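Local coordinates for Exo beta-1,2-glucooligosaccharide sophorohydrolase (non-reducing end) (Parabacteroides distasonis ATCC 8503, PDB 5Z06), which hydrolyses linear beta-1,2-glucan and beta-1,2-glucooligosaccharides as an exo-type enzyme, releasing sophorose from the non-reducing end, at residues L184-L195 / V259-N270; Y435-Y443 / M485-E494. One frame throughout, in Å; residues are numbered along the deposited sequence.

Contact 1: L184-L195 / V259-N270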
loop_
_atom_site.group_PDB
_atom_site.type_symbol
_atom_site.label_atom_id
_atom_site.label_comp_id
_atom_site.label_asym_id
_atom_site.label_seq_id
_atom_site.Cartn_x
_atom_site.Cartn_y
_atom_site.Cartn_z
ATOM N N LEU A 184 25.824 8.482 -13.849
ATOM C CA LEU A 184 24.509 7.972 -14.177
ATOM C C LEU A 184 24.631 6.499 -14.528
ATOM O O LEU A 184 25.519 6.133 -15.293
ATOM C CB LEU A 184 23.905 8.721 -15.360
ATOM C CG LEU A 184 23.652 10.210 -15.131
ATOM C CD1 LEU A 184 23.076 10.831 -16.396
ATOM C CD2 LEU A 184 22.755 10.457 -13.926
ATOM N N PRO A 185 23.753 5.644 -13.962
ATOM C CA PRO A 185 23.705 4.248 -14.417
ATOM C C PRO A 185 23.561 4.201 -15.934
ATOM O O PRO A 185 22.806 4.990 -16.496
ATOM C CB PRO A 185 22.444 3.685 -13.751
ATOM C CG PRO A 185 22.171 4.579 -12.603
ATOM C CD PRO A 185 22.754 5.928 -12.917
ATOM N N SER A 186 24.313 3.333 -16.592
ATOM C CA SER A 186 24.139 3.148 -18.022
ATOM C C SER A 186 23.729 1.711 -18.294
ATOM O O SER A 186 23.686 0.861 -17.393
ATOM C CB SER A 186 25.405 3.545 -18.792
ATOM O OG SER A 186 26.515 2.840 -18.290
ATOM N N VAL A 187 23.364 1.477 -19.544
ATOM C CA VAL A 187 22.958 0.167 -20.014
ATOM C C VAL A 187 23.803 -0.116 -21.255
ATOM O O VAL A 187 24.070 0.801 -22.039
ATOM C CB VAL A 187 21.439 0.138 -20.319
ATOM C CG1 VAL A 187 20.648 0.633 -19.117
ATOM C CG2 VAL A 187 21.074 0.968 -21.548
ATOM N N SER A 188 24.236 -1.364 -21.431
ATOM C CA SER A 188 24.977 -1.737 -22.647
ATOM C C SER A 188 24.062 -1.622 -23.887
ATOM O O SER A 188 24.472 -1.041 -24.903
ATOM C CB SER A 188 25.612 -3.131 -22.517
ATOM O OG SER A 188 24.705 -4.061 -21.954
ATOM N N ALA A 189 22.829 -2.140 -23.774
ATOM C CA ALA A 189 21.797 -2.048 -24.827
ATOM C C ALA A 189 20.447 -1.633 -24.234
ATOM O O ALA A 189 20.063 -2.100 -23.161
ATOM C CB ALA A 189 21.658 -3.380 -25.543
ATOM N N LEU A 190 19.737 -0.759 -24.949
ATOM C CA LEU A 190 18.464 -0.201 -24.505
ATOM C C LEU A 190 17.342 -0.705 -25.408
ATOM O O LEU A 190 17.012 -0.115 -26.431
ATOM C CB LEU A 190 18.541 1.324 -24.497
ATOM C CG LEU A 190 17.400 2.086 -23.810
ATOM C CD1 LEU A 190 17.350 1.832 -22.311
ATOM C CD2 LEU A 190 17.527 3.577 -24.076
ATOM N N ASN A 191 16.752 -1.815 -24.998
ATOM C CA ASN A 191 15.772 -2.524 -25.796
ATOM C C ASN A 191 14.376 -2.174 -25.342
ATOM O O ASN A 191 14.144 -1.874 -24.168
ATOM C CB ASN A 191 15.996 -4.030 -25.670
ATOM C CG ASN A 191 17.441 -4.411 -25.927
ATOM O OD1 ASN A 191 18.083 -5.082 -25.117
ATOM N ND2 ASN A 191 17.981 -3.913 -27.025
ATOM N N ALA A 192 13.454 -2.198 -26.296
ATOM C CA ALA A 192 12.046 -2.094 -26.006
ATOM C C ALA A 192 11.653 -3.272 -25.128
ATOM O O ALA A 192 12.114 -4.405 -25.357
ATOM C CB ALA A 192 11.235 -2.128 -27.293
ATOM N N PRO A 193 10.812 -3.019 -24.114
ATOM C CA PRO A 193 10.204 -4.160 -23.476
ATOM C C PRO A 193 9.261 -4.851 -24.450
ATOM O O PRO A 193 8.732 -4.209 -25.367
ATOM C CB PRO A 193 9.427 -3.535 -22.317
ATOM C CG PRO A 193 9.123 -2.158 -22.767
ATOM C CD PRO A 193 10.308 -1.744 -23.572
ATOM N N VAL A 194 9.072 -6.149 -24.260
ATOM C CA VAL A 194 8.014 -6.866 -24.954
ATOM C C VAL A 194 6.693 -6.438 -24.314
ATOM O O VAL A 194 6.437 -6.795 -23.176
ATOM C CB VAL A 194 8.182 -8.401 -24.861
ATOM C CG1 VAL A 194 7.008 -9.125 -25.524
ATOM C CG2 VAL A 194 9.497 -8.834 -25.514
ATOM N N LEU A 195 5.895 -5.651 -25.036
ATOM C CA LEU A 195 4.533 -5.292 -24.627
ATOM C C LEU A 195 3.571 -6.417 -24.983
ATOM O O LEU A 195 3.368 -6.740 -26.162
ATOM C CB LEU A 195 4.119 -3.991 -25.297
ATOM C CG LEU A 195 2.889 -3.229 -24.807
ATOM C CD1 LEU A 195 2.967 -2.961 -23.317
ATOM C CD2 LEU A 195 2.798 -1.920 -25.575
ATOM N N VAL A 259 5.351 1.231 -25.702
ATOM C CA VAL A 259 6.196 1.491 -24.554
ATOM C C VAL A 259 7.655 1.489 -24.982
ATOM O O VAL A 259 8.090 0.624 -25.744
ATOM C CB VAL A 259 5.935 0.439 -23.472
ATOM C CG1 VAL A 259 6.859 0.641 -22.273
ATOM C CG2 VAL A 259 4.474 0.498 -23.052
ATOM N N THR A 260 8.409 2.454 -24.470
ATOM C CA THR A 260 9.861 2.486 -24.658
ATOM C C THR A 260 10.536 2.386 -23.296
ATOM O O THR A 260 9.904 2.651 -22.283
ATOM C CB THR A 260 10.312 3.798 -25.345
ATOM O OG1 THR A 260 10.016 4.909 -24.503
ATOM C CG2 THR A 260 9.612 4.003 -26.686
ATOM N N ALA A 261 11.812 1.987 -23.297
ATOM C CA ALA A 261 12.685 2.053 -22.118
ATOM C C ALA A 261 13.601 3.262 -22.224
ATOM O O ALA A 261 14.171 3.529 -23.277
ATOM C CB ALA A 261 13.509 0.787 -21.987
ATOM N N VAL A 262 13.744 3.985 -21.122
ATOM C CA VAL A 262 14.537 5.201 -21.062
ATOM C C VAL A 262 15.636 4.961 -20.039
ATOM O O VAL A 262 15.352 4.520 -18.931
ATOM C CB VAL A 262 13.672 6.398 -20.647
ATOM C CG1 VAL A 262 14.482 7.686 -20.564
ATOM C CG2 VAL A 262 12.518 6.562 -21.622
ATOM N N ASP A 263 16.890 5.230 -20.417
ATOM C CA ASP A 263 18.019 5.090 -19.494
ATOM C C ASP A 263 18.225 6.392 -18.743
ATOM O O ASP A 263 17.549 7.388 -19.024
ATOM C CB ASP A 263 19.297 4.611 -20.222
ATOM C CG ASP A 263 19.905 5.654 -21.176
ATOM O OD1 ASP A 263 19.724 6.872 -20.997
ATOM O OD2 ASP A 263 20.593 5.219 -22.121
ATOM N N TYR A 264 19.154 6.398 -17.798
ATOM C CA TYR A 264 19.408 7.596 -16.997
ATOM C C TYR A 264 19.978 8.785 -17.777
ATOM O O TYR A 264 19.837 9.933 -17.344
ATOM C CB TYR A 264 20.275 7.269 -15.780
ATOM C CG TYR A 264 19.461 6.691 -14.655
ATOM C CD1 TYR A 264 18.983 5.386 -14.710
ATOM C CD2 TYR A 264 19.134 7.466 -13.546
ATOM C CE1 TYR A 264 18.231 4.862 -13.674
ATOM C CE2 TYR A 264 18.382 6.957 -12.511
ATOM C CZ TYR A 264 17.918 5.658 -12.582
ATOM O OH TYR A 264 17.177 5.146 -11.545
ATOM N N ALA A 265 20.590 8.518 -18.930
ATOM C CA ALA A 265 20.996 9.576 -19.859
ATOM C C ALA A 265 19.812 10.121 -20.663
ATOM O O ALA A 265 19.987 11.055 -21.452
ATOM C CB ALA A 265 22.084 9.078 -20.797
ATOM N N LEU A 266 18.624 9.533 -20.456
ATOM C CA LEU A 266 17.392 9.872 -21.155
ATOM C C LEU A 266 17.450 9.508 -22.637
ATOM O O LEU A 266 16.766 10.097 -23.454
ATOM C CB LEU A 266 16.963 11.329 -20.912
ATOM C CG LEU A 266 16.972 11.767 -19.443
ATOM C CD1 LEU A 266 16.480 13.193 -19.297
ATOM C CD2 LEU A 266 16.130 10.848 -18.567
ATOM N N ASN A 267 18.240 8.497 -22.974
ATOM C CA ASN A 267 18.127 7.878 -24.291
ATOM C C ASN A 267 16.914 6.984 -24.236
ATOM O O ASN A 267 16.564 6.475 -23.179
ATOM C CB ASN A 267 19.344 7.026 -24.642
ATOM C CG ASN A 267 20.640 7.801 -24.547
ATOM O OD1 ASN A 267 20.786 8.873 -25.145
ATOM N ND2 ASN A 267 21.576 7.277 -23.771
ATOM N N GLU A 268 16.307 6.781 -25.392
ATOM C CA GLU A 268 15.068 6.054 -25.495
ATOM C C GLU A 268 15.266 4.850 -26.391
ATOM O O GLU A 268 15.812 4.961 -27.476
ATOM C CB GLU A 268 13.991 6.987 -26.049
ATOM C CG GLU A 268 12.578 6.421 -26.046
ATOM C CD GLU A 268 11.493 7.466 -25.802
ATOM O OE1 GLU A 268 11.739 8.691 -25.842
ATOM O OE2 GLU A 268 10.362 7.052 -25.538
ATOM N N SER A 269 14.805 3.693 -25.933
ATOM C CA SER A 269 14.774 2.510 -26.759
ATOM C C SER A 269 13.912 2.735 -27.982
ATOM O O SER A 269 13.197 3.742 -28.114
ATOM C CB SER A 269 14.175 1.328 -25.996
ATOM O OG SER A 269 12.762 1.462 -25.908
ATOM N N ASN A 270 13.953 1.751 -28.860
ATOM C CA ASN A 270 12.955 1.666 -29.904
ATOM C C ASN A 270 11.585 1.381 -29.272
ATOM O O ASN A 270 11.479 1.113 -28.074
ATOM C CB ASN A 270 13.337 0.618 -30.965
ATOM C CG ASN A 270 13.436 -0.784 -30.413
ATOM O OD1 ASN A 270 13.819 -0.987 -29.262
ATOM N ND2 ASN A 270 13.103 -1.768 -31.239
HETATM O O HOH W 1 20.564 3.895 -17.366
#
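P185 lays its pyrrolidine ring over one face of the Y264 phenol ring, with CG of the proline 4.0 Å from the ring centroid and 13° off the normal, a CH-pi contact. L184 packs beside it, its CB against Y264 CB and its CD1 near Y264 O. Further along, L190 reaches into the hairpin opposite: with CG anti to the backbone N (chi1 -169°), its fork spreads over the hairpin, CD1 meeting A261 CB at 4.0 Å and also D263 CB, while CD2 settles 3.2 Å from N267 O. The two methyls of V259 divide their work, CG1 touching P193 CG at 3.6 Å and CG2 meeting L195 CD1 at 3.8 Å. Three- and four-stranded antiparallel sheets, with strand 194-200 at the edge of one and strand 254-262 inside the other, are consistent with a fibronectin type III-like sandwich; P193, L195 and V259 join these sheets in its interior, where W209 and I207 of strand 204-210 also pack. Polar contacts across the segments are sparse. A192 N donates to N270 OD1 at 3.2 Å in a bent bond (139° at the hydrogen), and one water bridges P185 O and Y264 N. Within the hairpin, D263 grips N267 twice, OD2 using its syn lone pair to accept from ND2 at 2.8 Å, and S269 OG accepts from A261 N at 2.8 Å. The far end of Y264 points beyond the sandwich, its OH hydrogen-bonding D7 and R82.

Contact 2: Y435-Y443 / M485-E494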
loop_
_atom_site.group_PDB
_atom_site.type_symbol
_atom_site.label_atom_id
_atom_site.label_comp_id
_atom_site.label_asym_id
_atom_site.label_seq_id
_atom_site.Cartn_x
_atom_site.Cartn_y
_atom_site.Cartn_z
ATOM N N TYR A 435 4.203 -19.306 22.803
ATOM C CA TYR A 435 3.870 -17.880 22.843
ATOM C C TYR A 435 2.953 -17.456 24.001
ATOM O O TYR A 435 2.573 -16.288 24.105
ATOM C CB TYR A 435 3.349 -17.431 21.470
ATOM C CG TYR A 435 4.487 -17.336 20.521
ATOM C CD1 TYR A 435 5.008 -18.471 19.912
ATOM C CD2 TYR A 435 5.109 -16.118 20.279
ATOM C CE1 TYR A 435 6.102 -18.379 19.062
ATOM C CE2 TYR A 435 6.208 -16.025 19.426
ATOM C CZ TYR A 435 6.696 -17.156 18.832
ATOM O OH TYR A 435 7.769 -17.052 17.999
ATOM N N LYS A 436 2.588 -18.406 24.856
ATOM C CA LYS A 436 2.020 -18.099 26.159
ATOM C C LYS A 436 3.006 -17.410 27.095
ATOM O O LYS A 436 2.578 -16.694 27.996
ATOM C CB LYS A 436 1.499 -19.367 26.830
ATOM C CG LYS A 436 0.237 -19.923 26.189
ATOM C CD LYS A 436 -0.179 -21.253 26.777
ATOM C CE LYS A 436 -0.561 -21.102 28.236
ATOM N NZ LYS A 436 -0.968 -22.405 28.798
ATOM N N GLN A 437 4.304 -17.649 26.900
ATOM C CA GLN A 437 5.379 -17.064 27.703
ATOM C C GLN A 437 5.479 -17.746 29.053
ATOM O O GLN A 437 6.562 -18.130 29.451
ATOM C CB GLN A 437 5.277 -15.531 27.873
ATOM C CG GLN A 437 6.328 -14.947 28.835
ATOM C CD GLN A 437 6.453 -13.433 28.804
ATOM O OE1 GLN A 437 5.705 -12.716 28.115
ATOM N NE2 GLN A 437 7.417 -12.937 29.542
ATOM N N PHE A 438 4.359 -17.846 29.760
ATOM C CA PHE A 438 4.270 -18.614 31.005
ATOM C C PHE A 438 3.301 -19.748 30.799
ATOM O O PHE A 438 2.334 -19.610 30.058
ATOM C CB PHE A 438 3.779 -17.732 32.167
ATOM C CG PHE A 438 4.455 -16.400 32.226
ATOM C CD1 PHE A 438 5.734 -16.280 32.767
ATOM C CD2 PHE A 438 3.841 -15.270 31.712
ATOM C CE1 PHE A 438 6.377 -15.062 32.814
ATOM C CE2 PHE A 438 4.487 -14.039 31.760
ATOM C CZ PHE A 438 5.759 -13.937 32.313
ATOM N N LYS A 439 3.540 -20.842 31.509
ATOM C CA LYS A 439 2.694 -22.029 31.459
ATOM C C LYS A 439 1.258 -21.679 31.829
ATOM O O LYS A 439 0.326 -22.202 31.262
ATOM C CB LYS A 439 3.201 -23.109 32.430
ATOM C CG LYS A 439 4.645 -23.579 32.239
ATOM C CD LYS A 439 4.848 -24.337 30.929
ATOM C CE LYS A 439 6.262 -24.909 30.840
ATOM N NZ LYS A 439 6.298 -26.186 30.072
ATOM N N ASP A 440 1.091 -20.791 32.795
ATOM C CA ASP A 440 -0.227 -20.417 33.287
ATOM C C ASP A 440 -0.684 -19.057 32.740
ATOM O O ASP A 440 -1.609 -18.468 33.289
ATOM C CB ASP A 440 -0.224 -20.418 34.830
ATOM C CG ASP A 440 0.685 -19.352 35.421
ATOM O OD1 ASP A 440 1.795 -19.141 34.875
ATOM O OD2 ASP A 440 0.292 -18.729 36.435
ATOM N N SER A 441 -0.065 -18.555 31.666
ATOM C CA SER A 441 -0.478 -17.268 31.097
ATOM C C SER A 441 -1.907 -17.383 30.576
ATOM O O SER A 441 -2.220 -18.315 29.827
ATOM C CB SER A 441 0.419 -16.821 29.958
ATOM O OG SER A 441 -0.069 -15.631 29.353
ATOM N N PRO A 442 -2.782 -16.452 30.988
ATOM C CA PRO A 442 -4.092 -16.377 30.330
ATOM C C PRO A 442 -4.024 -15.885 28.862
ATOM O O PRO A 442 -4.999 -16.041 28.129
ATOM C CB PRO A 442 -4.892 -15.394 31.203
ATOM C CG PRO A 442 -3.957 -14.865 32.231
ATOM C CD PRO A 442 -2.577 -15.369 31.970
ATOM N N TYR A 443 -2.879 -15.327 28.464
ATOM C CA TYR A 443 -2.710 -14.667 27.180
ATOM C C TYR A 443 -1.662 -15.333 26.321
ATOM O O TYR A 443 -0.646 -15.852 26.828
ATOM C CB TYR A 443 -2.242 -13.232 27.385
ATOM C CG TYR A 443 -3.124 -12.428 28.269
ATOM C CD1 TYR A 443 -4.271 -11.828 27.765
ATOM C CD2 TYR A 443 -2.811 -12.256 29.622
ATOM C CE1 TYR A 443 -5.105 -11.082 28.568
ATOM C CE2 TYR A 443 -3.629 -11.511 30.446
ATOM C CZ TYR A 443 -4.778 -10.922 29.917
ATOM O OH TYR A 443 -5.603 -10.180 30.730
ATOM N N MET A 485 -8.186 -20.363 26.659
ATOM C CA MET A 485 -7.374 -19.211 26.304
ATOM C C MET A 485 -8.109 -18.190 25.445
ATOM O O MET A 485 -7.775 -17.005 25.474
ATOM C CB MET A 485 -6.111 -19.670 25.593
ATOM C CG MET A 485 -5.251 -20.578 26.448
ATOM S SD MET A 485 -4.452 -19.647 27.754
ATOM C CE MET A 485 -4.427 -20.877 29.065
ATOM N N TYR A 486 -9.098 -18.654 24.685
ATOM C CA TYR A 486 -10.013 -17.774 23.997
ATOM C C TYR A 486 -10.727 -16.807 24.945
ATOM O O TYR A 486 -10.902 -15.642 24.602
ATOM C CB TYR A 486 -11.063 -18.566 23.229
ATOM C CG TYR A 486 -11.990 -17.669 22.457
ATOM C CD1 TYR A 486 -11.680 -17.260 21.159
ATOM C CD2 TYR A 486 -13.179 -17.206 23.033
ATOM C CE1 TYR A 486 -12.546 -16.441 20.447
ATOM C CE2 TYR A 486 -14.034 -16.372 22.339
ATOM C CZ TYR A 486 -13.711 -15.993 21.047
ATOM O OH TYR A 486 -14.549 -15.161 20.384
ATOM N N TYR A 487 -11.140 -17.271 26.121
ATOM C CA TYR A 487 -11.820 -16.378 27.096
ATOM C C TYR A 487 -10.882 -15.689 28.051
ATOM O O TYR A 487 -11.118 -14.552 28.431
ATOM C CB TYR A 487 -12.924 -17.123 27.867
ATOM C CG TYR A 487 -14.052 -17.486 26.950
ATOM C CD1 TYR A 487 -14.921 -16.509 26.478
ATOM C CD2 TYR A 487 -14.201 -18.784 26.476
ATOM C CE1 TYR A 487 -15.944 -16.824 25.602
ATOM C CE2 TYR A 487 -15.222 -19.104 25.614
ATOM C CZ TYR A 487 -16.087 -18.114 25.186
ATOM O OH TYR A 487 -17.091 -18.416 24.325
ATOM N N SER A 488 -9.822 -16.378 28.440
ATOM C CA SER A 488 -8.893 -15.863 29.439
ATOM C C SER A 488 -7.947 -14.840 28.806
ATOM O O SER A 488 -7.473 -13.930 29.484
ATOM C CB SER A 488 -8.114 -17.019 30.056
ATOM O OG SER A 488 -7.084 -17.479 29.182
ATOM N N GLY A 489 -7.695 -14.990 27.501
ATOM C CA GLY A 489 -6.764 -14.140 26.767
ATOM C C GLY A 489 -7.453 -13.199 25.818
ATOM O O GLY A 489 -7.668 -12.029 26.138
ATOM N N TRP A 490 -7.798 -13.723 24.644
ATOM C CA TRP A 490 -8.538 -12.970 23.642
ATOM C C TRP A 490 -9.684 -12.145 24.268
ATOM O O TRP A 490 -9.702 -10.922 24.137
ATOM C CB TRP A 490 -9.061 -13.923 22.580
ATOM C CG TRP A 490 -10.113 -13.382 21.789
ATOM C CD1 TRP A 490 -11.420 -13.654 21.900
ATOM C CD2 TRP A 490 -9.976 -12.408 20.756
ATOM N NE1 TRP A 490 -12.129 -12.944 20.963
ATOM C CE2 TRP A 490 -11.265 -12.161 20.250
ATOM C CE3 TRP A 490 -8.876 -11.766 20.164
ATOM C CZ2 TRP A 490 -11.512 -11.264 19.204
ATOM C CZ3 TRP A 490 -9.120 -10.877 19.105
ATOM C CH2 TRP A 490 -10.432 -10.632 18.648
ATOM N N ALA A 491 -10.601 -12.805 24.974
ATOM C CA ALA A 491 -11.751 -12.119 25.585
ATOM C C ALA A 491 -11.577 -11.928 27.105
ATOM O O ALA A 491 -12.544 -11.941 27.850
ATOM C CB ALA A 491 -13.037 -12.864 25.271
ATOM N N SER A 492 -10.339 -11.756 27.534
ATOM C CA SER A 492 -10.004 -11.578 28.928
ATOM C C SER A 492 -10.905 -10.544 29.583
ATOM O O SER A 492 -11.095 -9.447 29.045
ATOM C CB SER A 492 -8.567 -11.091 29.067
ATOM O OG SER A 492 -8.243 -10.852 30.429
ATOM N N GLN A 493 -11.439 -10.907 30.749
ATOM C CA GLN A 493 -12.177 -9.976 31.583
ATOM C C GLN A 493 -11.297 -9.254 32.609
ATOM O O GLN A 493 -11.805 -8.440 33.365
ATOM C CB GLN A 493 -13.330 -10.707 32.264
ATOM C CG GLN A 493 -14.299 -11.336 31.276
ATOM C CD GLN A 493 -14.944 -10.289 30.392
ATOM O OE1 GLN A 493 -15.734 -9.471 30.858
ATOM N NE2 GLN A 493 -14.579 -10.283 29.113
ATOM N N GLU A 494 -9.987 -9.495 32.599
ATOM C CA GLU A 494 -9.094 -8.884 33.581
ATOM C C GLU A 494 -9.036 -7.385 33.430
ATOM O O GLU A 494 -9.211 -6.853 32.335
ATOM C CB GLU A 494 -7.664 -9.406 33.479
ATOM C CG GLU A 494 -7.510 -10.861 33.851
ATOM C CD GLU A 494 -6.061 -11.307 33.888
ATOM O OE1 GLU A 494 -5.165 -10.560 33.409
ATOM O OE2 GLU A 494 -5.826 -12.420 34.399
#
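Y443 presents the edge of its ring to E494, whose OE1 lies near the ring plane and accepts the phenol proton, with Y443 OH 2.7 Å from OE1. Ring and carboxylate planes stand 77° apart, and the hydroxyl approaches OE1 from above the carboxylate plane. S492 OG lies 2.7 Å from the same Y443 OH, and the phenol oxygen thus sits between a serine hydroxyl and an acidic group. The ring reaches them because its CG is anti to the carbonyl carbon (chi1 -55°), which carries it alongside the end of helix 485-490: CD1 passes G489 CA at 3.5 Å, and S488 O lies over one face. A phenylalanine here would probably keep much of this ring packing but leave the E494 carboxylate without its phenol donor and freer to turn. P442 faces S488, whose hydroxyl donates to P442 O at 2.7 Å, in the carbonyl plane and on a lone pair. The same P442 O comes within 2.9 Å of G489 CA, a close approach at which a beta carbon on that residue would collide with the oxygen. A different ring atom, P442 CG, rests near E494 OE2. M485, deposited in two conformers, crosses K436 at about a right angle in one of them, so its grip there is tentative; K436 NZ itself donates to K439 O. Beyond the pi-type turn at 486-490, S492 OG accepts from E494 N (3.1 Å), an ST turn that leads into E494, the N-cap position of helix 495-505. Through S492 and E494 the tyrosine ties the 435-443 loop to the junction between helices 485-490 and 495-505, in a glycoamylase-like region whose kinship with six-hairpin glycosidases is consistent with an (alpha/alpha)6 barrel.

Contact 1 closes before contact 2 opens along the chain, and the two lie on opposite sides of its centre, with their own centres 58 Å apart and nearest atoms about 38 Å apart. They share no strand, helix or sheet. The 184-195/259-270 pair belongs to the probable fibronectin type III-like module, which follows the N-terminal beta sheets and precedes the first long helix, 284-297. The 435-443/485-494 pair sits among the helices of the C-terminal region, which includes the glycoamylase-like part of the sequence. A single chain, monomeric in its assembly, thus carries one contact in its all-beta part and the other in its helical part.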